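Side-chain contacts in PLP-Dependent L-Arginine Hydroxylase MppP (Streptomyces wadayamensis, PDB 6C9B), which oxidises L-arginine with pyridoxal 5'-phosphate as cofactor, a reaction whose products include the 4-hydroxy-2-oxo and 2-oxo acids derived from arginine: residues N43-L48 with S255-A260; A50-E53 with Q59-S62; G151-T156 with R172-Q177; L166-L171 with Y203-E208; R285-R290 with R357-L362. All coordinates share one frame; numbering follows the deposited sequence. Where two conformers were deposited one is given.

How the interactions relate
Along the chain interactions 2, 3 and 4 all fall between the two segments of interaction 1, with 3 and 4 interleaved; interaction 5 follows. Interactions 1 and 2 share helix 45-54, lie about 8 Å apart between centres and touch each other beside the second subunit. Interactions 3 and 4 share helix 168-181, with centres about 9 Å apart, and lie on one face of the seven-stranded sheet of the large domain. Interaction 5 lies about 31 Å or more from the others between centres, against the smaller five-stranded sheet. Helix 256-291 starts in interaction 1 and ends in interaction 5, so one long helix spans from the dimer-facing helices to the C-terminal domain.

Interaction 1. Residues N43-L48 with S255-A260; sequences NELPVL and SPLILA
Leu257 wedges its CD1 methyl between Leu48 and Leu45. Its side chain does not leave the backbone straight at the other helix; what brings the branch over is the first torsion, which sets CG opposite the backbone N (chi1 -174°). CD1 then lies against the main chain and the root of the side chain of Leu48, 3.7 Å from Leu48 C and 3.8 Å from Leu48 CB, and also borders Leu45, 4.2 Å from Leu45 O. The other methyl, Leu257 CD2, meets Leu45 CD2 at 4.2 Å, methyl against methyl. Leu48 does point at the partner helix, yet its CG turns to the N side (chi1 -63°). That carries its far end along the interface to Ala260, where Leu48 CD2 stands 4.3 Å from Ala260 CB. The Leu48 and Leu257 CA atoms come within 6.5 Å. Ser255 caps the start of helix 256-291: its OG accepts a bent bond from Leu257 N (3.1 Å, 135°), and the same hydroxyl is also bonded to Leu226 O of the second subunit. No hydrogen bond crosses between the segments; the contact is a buried cluster of aliphatic groups. Leu261, also on helix 256-291, touches both Leu45 and Leu48. The second subunit packs against both helices, its Trp49 on Leu45 and its Leu228 on Leu257, while helix 57-71 touches Pro256 and Leu259.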
# COMPACT_ATOMS: atom_id res chain seq x y z
N ASN B 43 -2.21 24.26 -5.18
CA ASN B 43 -2.87 25.37 -4.50
C ASN B 43 -4.36 25.14 -4.35
O ASN B 43 -5.00 25.73 -3.47
CB ASN B 43 -2.63 26.67 -5.25
CG ASN B 43 -1.19 27.12 -5.18
OD1 ASN B 43 -0.45 26.72 -4.29
ND2 ASN B 43 -0.80 27.99 -6.12
N GLU B 44 -4.93 24.33 -5.24
CA GLU B 44 -6.35 23.99 -5.27
C GLU B 44 -6.68 22.72 -4.50
O GLU B 44 -7.81 22.25 -4.58
CB GLU B 44 -6.80 23.79 -6.72
CG GLU B 44 -6.75 25.05 -7.57
CD GLU B 44 -8.14 25.57 -7.90
OE1 GLU B 44 -8.69 25.15 -8.94
OE2 GLU B 44 -8.68 26.36 -7.11
N LEU B 45 -5.73 22.17 -3.74
CA LEU B 45 -6.01 20.95 -2.99
C LEU B 45 -7.23 21.06 -2.09
O LEU B 45 -7.95 20.06 -1.95
CB LEU B 45 -4.79 20.54 -2.16
CG LEU B 45 -3.77 19.69 -2.90
CD1 LEU B 45 -2.50 19.62 -2.10
CD2 LEU B 45 -4.35 18.30 -3.12
N PRO B 46 -7.51 22.19 -1.43
CA PRO B 46 -8.76 22.25 -0.64
C PRO B 46 -10.01 22.14 -1.49
O PRO B 46 -11.03 21.62 -1.00
CB PRO B 46 -8.67 23.62 0.07
CG PRO B 46 -7.19 23.93 0.07
CD PRO B 46 -6.65 23.36 -1.21
N VAL B 47 -9.99 22.63 -2.74
CA VAL B 47 -11.13 22.47 -3.64
C VAL B 47 -11.27 21.02 -4.08
O VAL B 47 -12.38 20.46 -4.16
CB VAL B 47 -10.96 23.40 -4.86
CG1 VAL B 47 -12.12 23.22 -5.84
CG2 VAL B 47 -10.83 24.85 -4.42
N LEU B 48 -10.15 20.38 -4.41
CA LEU B 48 -10.17 18.97 -4.75
C LEU B 48 -10.63 18.12 -3.58
O LEU B 48 -11.30 17.09 -3.78
CB LEU B 48 -8.78 18.53 -5.21
CG LEU B 48 -8.26 19.21 -6.49
CD1 LEU B 48 -6.81 18.82 -6.72
CD2 LEU B 48 -9.09 18.80 -7.70
N SER B 255 -7.65 6.63 -2.28
CA SER B 255 -8.28 7.87 -1.87
C SER B 255 -8.83 8.62 -3.08
O SER B 255 -8.11 8.78 -4.08
CB SER B 255 -7.27 8.76 -1.15
OG SER B 255 -7.78 10.08 -1.00
N PRO B 256 -10.06 9.15 -3.01
CA PRO B 256 -10.53 10.01 -4.11
C PRO B 256 -9.65 11.22 -4.34
O PRO B 256 -9.57 11.70 -5.47
CB PRO B 256 -11.94 10.41 -3.66
CG PRO B 256 -11.97 10.22 -2.21
CD PRO B 256 -11.05 9.04 -1.94
N LEU B 257 -8.99 11.73 -3.29
CA LEU B 257 -8.13 12.90 -3.48
C LEU B 257 -6.94 12.55 -4.35
O LEU B 257 -6.51 13.37 -5.18
CB LEU B 257 -7.66 13.44 -2.13
CG LEU B 257 -6.88 14.76 -2.25
CD1 LEU B 257 -7.81 15.90 -2.59
CD2 LEU B 257 -6.13 15.10 -0.97
N ILE B 258 -6.37 11.36 -4.17
CA ILE B 258 -5.25 10.94 -5.01
C ILE B 258 -5.70 10.75 -6.44
O ILE B 258 -5.01 11.15 -7.38
CB ILE B 258 -4.59 9.68 -4.42
CG1 ILE B 258 -3.92 10.02 -3.11
CG2 ILE B 258 -3.60 9.05 -5.41
CD1 ILE B 258 -3.37 8.82 -2.37
N LEU B 259 -6.89 10.17 -6.64
CA LEU B 259 -7.40 10.01 -8.00
C LEU B 259 -7.66 11.36 -8.64
O LEU B 259 -7.37 11.58 -9.83
CB LEU B 259 -8.67 9.17 -7.96
CG LEU B 259 -8.47 7.72 -7.53
CD1 LEU B 259 -9.79 7.09 -7.18
CD2 LEU B 259 -7.76 6.95 -8.64
N ALA B 260 -8.20 12.30 -7.87
CA ALA B 260 -8.38 13.66 -8.38
C ALA B 260 -7.04 14.28 -8.75
O ALA B 260 -6.90 14.92 -9.79
CB ALA B 260 -9.10 14.52 -7.35

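Interaction 2. Residues A50-E53 with Q59-S62; sequences AESE and QIES
Ile60 pushes its CD1 methyl into the backbone of Glu51 and Ser52, and it gives up more surface here than those two residues together. The methyl stops 3.9 Å from Ser52 CA and 4.2 Å from Glu51 O, so it is seated mainly on helix main chain, with the Ser52 hydroxyl at its side. Its reach comes from an outstretched gamma branch: CG1 is turned to the backbone N side (chi1 -63°), and CD1 then continues straight on (chi2 171°). Glu51 covers the flank of that branch. Its chain runs out fully extended, bringing OE2 to 4.2 Å from Ile60 CG1, a van der Waals approach only. The charge of that oxygen is answered elsewhere, by salt bridges to Arg55 and to Arg263, and two such partners should hold the carboxylate in place beside the isoleucine. Ser52, the third member, sets its OG 4.2 Å from Ile60 CD1, but the hydroxyl bonds back to Leu48 O one turn earlier in its own helix, so a polar atom facing an apolar neighbour is satisfied. Only two residues separate helix 45-54 from helix 57-71, and this contact joins the two helices just either side of that short connection. Over it lies the first turn of helix 256-291, where Pro256 and Leu257 touch Ser52 and Leu259 touches Ile60; Leu226 of the second subunit also packs on Ser52.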
# COMPACT_ATOMS: atom_id res chain seq x y z
N ALA B 50 -12.85 19.07 -1.21
CA ALA B 50 -14.29 19.23 -1.20
C ALA B 50 -14.95 18.44 -2.33
O ALA B 50 -16.00 17.82 -2.12
CB ALA B 50 -14.63 20.72 -1.31
N GLU B 51 -14.36 18.45 -3.53
CA GLU B 51 -14.89 17.64 -4.63
C GLU B 51 -14.92 16.16 -4.25
O GLU B 51 -15.92 15.46 -4.47
CB GLU B 51 -14.05 17.84 -5.90
CG GLU B 51 -14.58 17.02 -7.08
CD GLU B 51 -13.66 17.00 -8.29
OE1 GLU B 51 -12.64 17.73 -8.30
OE2 GLU B 51 -13.95 16.23 -9.23
N SER B 52 -13.82 15.68 -3.66
CA SER B 52 -13.72 14.28 -3.25
C SER B 52 -14.72 13.90 -2.15
O SER B 52 -15.13 12.74 -2.07
CB SER B 52 -12.30 14.02 -2.76
OG SER B 52 -11.38 14.19 -3.81
N GLU B 53 -15.09 14.85 -1.29
CA GLU B 53 -16.14 14.60 -0.31
C GLU B 53 -17.52 14.53 -0.95
O GLU B 53 -18.42 13.89 -0.40
CB GLU B 53 -16.16 15.71 0.74
CG GLU B 53 -15.05 15.64 1.78
CD GLU B 53 -15.02 16.87 2.68
OE1 GLU B 53 -15.34 17.97 2.18
OE2 GLU B 53 -14.69 16.74 3.86
N GLN B 59 -16.79 8.06 -10.16
CA GLN B 59 -16.72 9.05 -11.23
C GLN B 59 -15.34 9.69 -11.26
O GLN B 59 -14.74 9.85 -12.33
CB GLN B 59 -17.80 10.10 -11.03
CG GLN B 59 -19.21 9.56 -11.14
CD GLN B 59 -20.26 10.63 -10.95
OE1 GLN B 59 -19.95 11.82 -10.87
NE2 GLN B 59 -21.52 10.21 -10.87
N ILE B 60 -14.80 10.03 -10.09
CA ILE B 60 -13.46 10.59 -10.04
C ILE B 60 -12.46 9.57 -10.56
O ILE B 60 -11.57 9.89 -11.35
CB ILE B 60 -13.13 11.04 -8.60
CG1 ILE B 60 -14.09 12.16 -8.18
CG2 ILE B 60 -11.69 11.54 -8.51
CD1 ILE B 60 -13.97 12.52 -6.69
N GLU B 61 -12.61 8.31 -10.14
CA GLU B 61 -11.71 7.27 -10.62
C GLU B 61 -11.79 7.11 -12.13
O GLU B 61 -10.76 7.01 -12.81
CB GLU B 61 -12.03 5.95 -9.94
CG GLU B 61 -11.02 4.85 -10.29
CD GLU B 61 -11.36 3.50 -9.69
OE1 GLU B 61 -10.43 2.69 -9.52
OE2 GLU B 61 -12.55 3.22 -9.43
N SER B 62 -13.00 7.10 -12.68
CA SER B 62 -13.13 6.95 -14.13
C SER B 62 -12.46 8.10 -14.87
O SER B 62 -11.85 7.89 -15.93
CB SER B 62 -14.61 6.85 -14.51
OG SER B 62 -15.12 5.56 -14.25

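Interaction 3. Residues G151-T156 with R172-Q177; sequences GCVFVT and RRLAEQ
Leu174 bridges Val153 and Val155, two residues apart on the strand and facing the same way. Its CB points at the strand but stays beyond contact distance of both valines. CG swings opposite the backbone N (chi1 -174°) and stands straight out from the helix, still too far back to touch. The fork does the work: CD1 meets Val153 CG1 at 4.2 Å, while CD2 comes to 3.9 Å from Val155 CG2 and so makes the tighter of the two touches. CD2 thus rests chiefly on Val155 but also borders Val153, whereas CD1 meets Val153 alone, and the CA atoms of Val153 and Leu174 remain 8.9 Å apart. Away from the sheet, Arg173 NH1 forms a salt bridge with Glu176 OE1 (3.0 Å); the oxygen lies nearly in the guanidinium plane and uses its anti lone pair. Asp141 takes the NE of the same arginine. This is the packing of a beta-alpha-beta crossover, strand 152-156 leading through helix 168-181 to the parallel strand 184-188. Leu142 and Leu185 close round Leu174, whereas Phe154 points to the other face of the sheet, towards helix 90-101.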
# COMPACT_ATOMS: atom_id res chain seq x y z
N GLY B 151 4.37 -20.29 -16.64
CA GLY B 151 2.97 -19.93 -16.69
C GLY B 151 2.73 -18.47 -16.98
O GLY B 151 1.58 -18.05 -17.18
N CYS B 152 3.81 -17.68 -16.97
CA CYS B 152 3.74 -16.23 -17.11
C CYS B 152 5.08 -15.76 -17.64
O CYS B 152 6.12 -16.30 -17.25
CB CYS B 152 3.44 -15.55 -15.78
SG CYS B 152 3.40 -13.78 -15.81
N VAL B 153 5.03 -14.80 -18.55
CA VAL B 153 6.18 -14.04 -19.02
C VAL B 153 5.95 -12.62 -18.55
O VAL B 153 4.88 -12.06 -18.79
CB VAL B 153 6.29 -14.09 -20.56
CG1 VAL B 153 7.43 -13.20 -21.03
CG2 VAL B 153 6.50 -15.51 -21.05
N PHE B 154 6.93 -12.06 -17.84
CA PHE B 154 6.79 -10.74 -17.22
C PHE B 154 7.83 -9.79 -17.81
O PHE B 154 9.04 -10.04 -17.70
CB PHE B 154 6.96 -10.84 -15.72
CG PHE B 154 6.55 -9.61 -14.97
CD1 PHE B 154 7.29 -8.44 -15.06
CD2 PHE B 154 5.45 -9.62 -14.17
CE1 PHE B 154 6.90 -7.30 -14.36
CE2 PHE B 154 5.07 -8.50 -13.47
CZ PHE B 154 5.79 -7.33 -13.58
N VAL B 155 7.36 -8.67 -18.39
CA VAL B 155 8.24 -7.71 -19.04
C VAL B 155 7.99 -6.32 -18.47
O VAL B 155 6.85 -5.84 -18.45
CB VAL B 155 8.06 -7.67 -20.57
CG1 VAL B 155 9.01 -6.62 -21.21
CG2 VAL B 155 8.33 -9.04 -21.17
N THR B 156 9.06 -5.69 -18.00
CA THR B 156 9.04 -4.29 -17.60
C THR B 156 9.40 -3.46 -18.82
O THR B 156 10.46 -3.67 -19.42
CB THR B 156 10.05 -4.09 -16.48
OG1 THR B 156 9.80 -5.04 -15.43
CG2 THR B 156 9.98 -2.67 -15.90
N ARG B 172 3.66 -7.62 -30.05
CA ARG B 172 2.66 -8.39 -30.79
C ARG B 172 3.07 -9.84 -30.89
O ARG B 172 2.27 -10.75 -30.61
CB ARG B 172 2.47 -7.78 -32.20
CG ARG B 172 1.52 -8.60 -33.08
CD ARG B 172 1.28 -7.90 -34.42
NE ARG B 172 0.70 -6.58 -34.20
CZ ARG B 172 1.31 -5.41 -34.40
NH1 ARG B 172 0.66 -4.28 -34.12
NH2 ARG B 172 2.55 -5.34 -34.88
N ARG B 173 4.33 -10.10 -31.26
CA ARG B 173 4.78 -11.48 -31.39
C ARG B 173 4.77 -12.20 -30.05
O ARG B 173 4.36 -13.37 -29.96
CB ARG B 173 6.18 -11.52 -32.01
CG ARG B 173 6.69 -12.94 -32.22
CD ARG B 173 5.84 -13.70 -33.27
NE ARG B 173 6.01 -15.15 -33.16
CZ ARG B 173 5.04 -16.05 -33.33
NH1 ARG B 173 3.79 -15.68 -33.62
NH2 ARG B 173 5.33 -17.34 -33.20
N LEU B 174 5.20 -11.53 -28.99
CA LEU B 174 5.20 -12.15 -27.66
C LEU B 174 3.78 -12.48 -27.21
O LEU B 174 3.52 -13.55 -26.65
CB LEU B 174 5.88 -11.20 -26.68
CG LEU B 174 6.14 -11.69 -25.27
CD1 LEU B 174 7.01 -12.93 -25.25
CD2 LEU B 174 6.84 -10.57 -24.49
N ALA B 175 2.84 -11.56 -27.43
CA ALA B 175 1.45 -11.84 -27.06
C ALA B 175 0.88 -12.98 -27.90
O ALA B 175 0.11 -13.81 -27.39
CB ALA B 175 0.61 -10.58 -27.22
N GLU B 176 1.22 -13.05 -29.19
CA GLU B 176 0.80 -14.20 -29.99
C GLU B 176 1.37 -15.50 -29.45
O GLU B 176 0.66 -16.50 -29.38
CB GLU B 176 1.20 -14.01 -31.45
CG GLU B 176 0.47 -12.87 -32.14
CD GLU B 176 1.02 -12.59 -33.53
OE1 GLU B 176 2.00 -13.25 -33.94
OE2 GLU B 176 0.49 -11.70 -34.20
N GLN B 177 2.67 -15.51 -29.09
CA GLN B 177 3.29 -16.70 -28.51
C GLN B 177 2.60 -17.11 -27.21
O GLN B 177 2.32 -18.31 -27.01
CB GLN B 177 4.78 -16.48 -28.26
CG GLN B 177 5.65 -16.26 -29.49
CD GLN B 177 7.08 -16.51 -29.16
OE1 GLN B 177 7.80 -15.61 -28.66
NE2 GLN B 177 7.50 -17.76 -29.35

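Interaction 4. Residues L166-L171 with Y203-E208; sequences LAEERL and YAVLQE
Val205 fits between Glu168 and Leu171, giving one methyl to each. Its CG1 lies opposite the backbone N (chi1 177°) and faces the leucine, leaving CG2 for the glutamate. Leu171 likewise carries CG opposite its N, and a second torsion of 63° turns CD1 aside and leaves CD2 extended toward the valine; CG and CD2 both rest 3.9 Å from Val205 CG1. CD2 is also 4.0 Å from Val205 CB, so the leucine lies slantwise over the valine. Its remaining methyl, CD1, faces CD2 of Leu206 more loosely, at 4.4 Å. Leu206 gets there by leaning over, since its CB leaves the backbone to one side of the partner helix.

Glu168 is stretched out to its full length, and this lets aliphatic carbon and carboxylate alike run past the valine: CG is 3.9 Å and OE1 3.8 Å from Val205 CG2. That OE1 pairs with Arg172 in a salt bridge one turn further along the same helix. Glu208, across the interface, keeps its OE2 6.7 Å from Glu168 OE1 and makes a long, weak ion pair with Arg172, so the arginine lies between two like charges and probably eases their repulsion. Glu168 also follows directly on the N-cap, Ala167, where a negative side chain should suit the helix dipole.

Helices 168-181 and 202-209 lie side by side on one face of the large sheet. Beneath them Leu171 packs on Leu185 and Leu187, and Leu206 on Leu185 and on Trp213 and Val215 of strand 212-218.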
# COMPACT_ATOMS: atom_id res chain seq x y z
N LEU B 166 10.02 -2.25 -25.22
CA LEU B 166 9.53 -3.35 -26.03
C LEU B 166 8.73 -2.77 -27.19
O LEU B 166 7.68 -2.17 -26.98
CB LEU B 166 8.69 -4.29 -25.18
CG LEU B 166 8.32 -5.63 -25.79
CD1 LEU B 166 9.54 -6.53 -25.87
CD2 LEU B 166 7.22 -6.26 -24.93
N ALA B 167 9.26 -2.91 -28.40
CA ALA B 167 8.63 -2.35 -29.59
C ALA B 167 7.34 -3.10 -29.92
O ALA B 167 7.14 -4.26 -29.55
CB ALA B 167 9.59 -2.42 -30.76
N GLU B 168 6.46 -2.41 -30.65
CA GLU B 168 5.12 -2.92 -30.91
C GLU B 168 5.17 -4.26 -31.61
O GLU B 168 4.40 -5.16 -31.30
CB GLU B 168 4.32 -1.90 -31.74
CG GLU B 168 2.89 -2.35 -32.05
CD GLU B 168 2.01 -1.27 -32.66
OE1 GLU B 168 0.85 -1.62 -32.99
OE2 GLU B 168 2.46 -0.11 -32.82
N GLU B 169 6.08 -4.40 -32.57
CA GLU B 169 6.13 -5.65 -33.32
C GLU B 169 6.56 -6.81 -32.43
O GLU B 169 6.09 -7.94 -32.61
CB GLU B 169 7.05 -5.49 -34.54
CG GLU B 169 8.50 -5.10 -34.20
CD GLU B 169 8.80 -3.57 -34.14
OE1 GLU B 169 7.88 -2.73 -33.99
OE2 GLU B 169 10.01 -3.23 -34.23
N ARG B 170 7.42 -6.55 -31.45
CA ARG B 170 7.81 -7.63 -30.54
C ARG B 170 6.75 -7.88 -29.48
O ARG B 170 6.48 -9.04 -29.15
CB ARG B 170 9.15 -7.30 -29.89
CG ARG B 170 9.64 -8.32 -28.86
CD ARG B 170 9.75 -9.75 -29.39
NE ARG B 170 10.70 -9.88 -30.49
CZ ARG B 170 10.77 -10.93 -31.32
NH1 ARG B 170 9.94 -11.95 -31.17
NH2 ARG B 170 11.66 -10.96 -32.28
N LEU B 171 6.10 -6.83 -28.96
CA LEU B 171 4.96 -7.07 -28.08
C LEU B 171 3.93 -7.93 -28.78
O LEU B 171 3.40 -8.88 -28.20
CB LEU B 171 4.32 -5.76 -27.63
CG LEU B 171 3.11 -5.94 -26.69
CD1 LEU B 171 3.49 -6.61 -25.37
CD2 LEU B 171 2.40 -4.61 -26.37
N TYR B 203 -2.84 -1.98 -25.27
CA TYR B 203 -4.06 -2.75 -25.05
C TYR B 203 -4.64 -3.24 -26.36
O TYR B 203 -5.17 -4.36 -26.44
CB TYR B 203 -5.05 -1.91 -24.25
CG TYR B 203 -4.48 -1.61 -22.88
CD1 TYR B 203 -4.61 -2.52 -21.86
CD2 TYR B 203 -3.76 -0.43 -22.63
CE1 TYR B 203 -4.06 -2.29 -20.60
CE2 TYR B 203 -3.21 -0.19 -21.37
CZ TYR B 203 -3.38 -1.14 -20.37
OH TYR B 203 -2.85 -0.96 -19.12
N ALA B 204 -4.51 -2.44 -27.42
CA ALA B 204 -4.95 -2.89 -28.74
C ALA B 204 -4.17 -4.11 -29.18
O ALA B 204 -4.74 -5.08 -29.68
CB ALA B 204 -4.80 -1.75 -29.74
N VAL B 205 -2.85 -4.09 -28.97
CA VAL B 205 -2.01 -5.24 -29.30
C VAL B 205 -2.44 -6.46 -28.49
O VAL B 205 -2.64 -7.55 -29.03
CB VAL B 205 -0.52 -4.91 -29.08
CG1 VAL B 205 0.34 -6.14 -29.36
CG2 VAL B 205 -0.09 -3.74 -29.97
N LEU B 206 -2.57 -6.29 -27.18
CA LEU B 206 -2.89 -7.43 -26.32
C LEU B 206 -4.25 -8.02 -26.65
O LEU B 206 -4.41 -9.25 -26.71
CB LEU B 206 -2.85 -6.99 -24.86
CG LEU B 206 -1.47 -6.63 -24.36
CD1 LEU B 206 -1.58 -5.93 -23.02
CD2 LEU B 206 -0.54 -7.84 -24.27
N GLN B 207 -5.24 -7.16 -26.87
CA GLN B 207 -6.58 -7.66 -27.17
C GLN B 207 -6.62 -8.31 -28.55
O GLN B 207 -7.32 -9.31 -28.74
CB GLN B 207 -7.59 -6.51 -27.05
CG GLN B 207 -7.72 -6.06 -25.59
CD GLN B 207 -8.25 -4.64 -25.40
OE1 GLN B 207 -8.16 -3.79 -26.30
NE2 GLN B 207 -8.79 -4.37 -24.22
N GLU B 208 -5.92 -7.76 -29.53
CA GLU B 208 -5.91 -8.37 -30.86
C GLU B 208 -5.28 -9.76 -30.82
O GLU B 208 -5.70 -10.66 -31.56
CB GLU B 208 -5.17 -7.47 -31.86
CG GLU B 208 -4.92 -8.12 -33.24
CD GLU B 208 -4.00 -7.29 -34.14
OE1 GLU B 208 -4.46 -6.81 -35.20
OE2 GLU B 208 -2.81 -7.12 -33.80

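Interaction 5. Residues R285-R290 with R357-L362; sequences RSVVRR and RSTEPL
Val288 and Leu362 meet nearly at right angles. CG2 of the valine faces the leucine fork, 4.1 Å from Leu362 CD1 and 4.2 Å from Leu362 CD2, so a single methyl sits against both branches. The leucine offers them because its CG stands opposite the backbone N (chi1 177°), straight out from helix 359-372. Beside this pair, Val287 CG1 touches Thr359 CG2 at 4.1 Å. Thr359 turns its methyl into the contact and keeps its hydroxyl for a hydrogen bond with Asn284, a residue of the opposing helix; that bond should fix the rotation of the side chain, and it ties the start of one helix to the flank of the other.

In the next shell, Ile353 of strand 350-354 packs on both Val288 and Leu362, so the pair rests on the sheet, and Leu355 and Val366 close further round Val288. Behind the valines, Arg285 and Arg289 each form a salt bridge to one oxygen of Glu310, on strand 309-314, and the CD of Arg285 lies over the guanidinium face of Arg289. These links tie the helix to strand 309-314 on the side away from the contact, consistent with keeping Val287 and Val288 turned to helix 359-372.

Helix 256-291 here ends its run into the small C-terminal domain of the aminotransferase fold, where it and helix 359-372 pack together on the five-stranded sheet. Strand 350-354 of that sheet also carries Arg352, which lines the pocket of the bound hydroxy-oxo acid.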
# COMPACT_ATOMS: atom_id res chain seq x y z
N ARG B 285 19.81 14.23 -18.24
CA ARG B 285 20.68 13.20 -18.81
C ARG B 285 21.91 13.81 -19.45
O ARG B 285 23.03 13.30 -19.29
CB ARG B 285 19.88 12.38 -19.84
CG ARG B 285 20.72 11.42 -20.65
CD ARG B 285 19.83 10.37 -21.30
NE ARG B 285 19.55 9.29 -20.36
CZ ARG B 285 18.38 9.05 -19.75
NH1 ARG B 285 18.30 8.03 -18.91
NH2 ARG B 285 17.29 9.76 -20.01
N SER B 286 21.74 14.93 -20.16
CA SER B 286 22.86 15.60 -20.82
C SER B 286 23.86 16.14 -19.80
O SER B 286 25.07 16.10 -20.05
CB SER B 286 22.36 16.73 -21.71
OG SER B 286 21.37 16.25 -22.60
N VAL B 287 23.39 16.68 -18.67
CA VAL B 287 24.38 17.22 -17.74
C VAL B 287 25.18 16.07 -17.13
O VAL B 287 26.39 16.20 -16.92
CB VAL B 287 23.79 18.14 -16.64
CG1 VAL B 287 22.38 18.60 -16.92
CG2 VAL B 287 23.92 17.55 -15.25
N VAL B 288 24.53 14.92 -16.89
CA VAL B 288 25.26 13.77 -16.35
C VAL B 288 26.32 13.31 -17.33
O VAL B 288 27.46 13.05 -16.95
CB VAL B 288 24.30 12.63 -15.99
CG1 VAL B 288 25.08 11.39 -15.58
CG2 VAL B 288 23.36 13.06 -14.89
N ARG B 289 25.95 13.16 -18.61
CA ARG B 289 26.90 12.61 -19.58
C ARG B 289 28.02 13.60 -19.88
O ARG B 289 29.18 13.20 -20.00
CB ARG B 289 26.15 12.20 -20.85
CG ARG B 289 25.20 11.03 -20.59
CD ARG B 289 24.55 10.48 -21.82
NE ARG B 289 23.73 9.32 -21.46
CZ ARG B 289 22.99 8.64 -22.33
NH1 ARG B 289 22.96 8.99 -23.61
NH2 ARG B 289 22.29 7.61 -21.91
N ARG B 290 27.70 14.89 -19.90
CA ARG B 290 28.72 15.92 -20.07
C ARG B 290 29.70 15.94 -18.90
O ARG B 290 30.90 16.19 -19.08
CB ARG B 290 28.04 17.29 -20.24
CG ARG B 290 28.96 18.48 -20.48
CD ARG B 290 28.15 19.75 -20.73
NE ARG B 290 27.08 19.52 -21.71
CZ ARG B 290 25.77 19.53 -21.45
NH1 ARG B 290 25.31 19.81 -20.24
NH2 ARG B 290 24.91 19.29 -22.44
N ARG B 357 15.22 15.01 -10.56
CA ARG B 357 15.85 15.82 -9.53
C ARG B 357 16.02 17.22 -10.10
O ARG B 357 16.21 17.39 -11.31
CB ARG B 357 17.24 15.30 -9.14
CG ARG B 357 17.25 13.92 -8.52
CD ARG B 357 16.56 13.96 -7.20
NE ARG B 357 16.73 12.70 -6.47
CZ ARG B 357 15.98 11.62 -6.65
NH1 ARG B 357 14.98 11.60 -7.53
NH2 ARG B 357 16.24 10.56 -5.92
N SER B 358 15.97 18.21 -9.24
CA SER B 358 16.35 19.54 -9.68
C SER B 358 17.78 19.50 -10.22
O SER B 358 18.63 18.76 -9.73
CB SER B 358 16.22 20.54 -8.53
OG SER B 358 14.84 20.71 -8.22
N THR B 359 18.03 20.29 -11.26
CA THR B 359 19.28 20.16 -11.99
C THR B 359 20.47 20.53 -11.12
O THR B 359 21.53 19.92 -11.24
CB THR B 359 19.22 21.01 -13.26
OG1 THR B 359 18.08 20.62 -14.04
CG2 THR B 359 20.47 20.83 -14.11
N GLU B 360 20.30 21.51 -10.24
CA GLU B 360 21.43 22.01 -9.46
C GLU B 360 21.99 20.97 -8.50
O GLU B 360 23.21 20.73 -8.51
CB GLU B 360 21.02 23.31 -8.75
CG GLU B 360 20.66 24.46 -9.71
CD GLU B 360 19.25 24.38 -10.32
OE1 GLU B 360 18.45 23.46 -10.00
OE2 GLU B 360 18.93 25.27 -11.15
N PRO B 361 21.19 20.30 -7.66
CA PRO B 361 21.76 19.22 -6.85
C PRO B 361 22.19 18.01 -7.68
O PRO B 361 23.14 17.32 -7.29
CB PRO B 361 20.62 18.86 -5.88
CG PRO B 361 19.38 19.36 -6.53
CD PRO B 361 19.78 20.56 -7.34
N LEU B 362 21.53 17.73 -8.80
CA LEU B 362 22.04 16.69 -9.68
C LEU B 362 23.43 17.06 -10.20
O LEU B 362 24.37 16.25 -10.14
CB LEU B 362 21.07 16.46 -10.83
CG LEU B 362 21.51 15.44 -11.88
CD1 LEU B 362 21.60 14.05 -11.29
CD2 LEU B 362 20.51 15.47 -13.02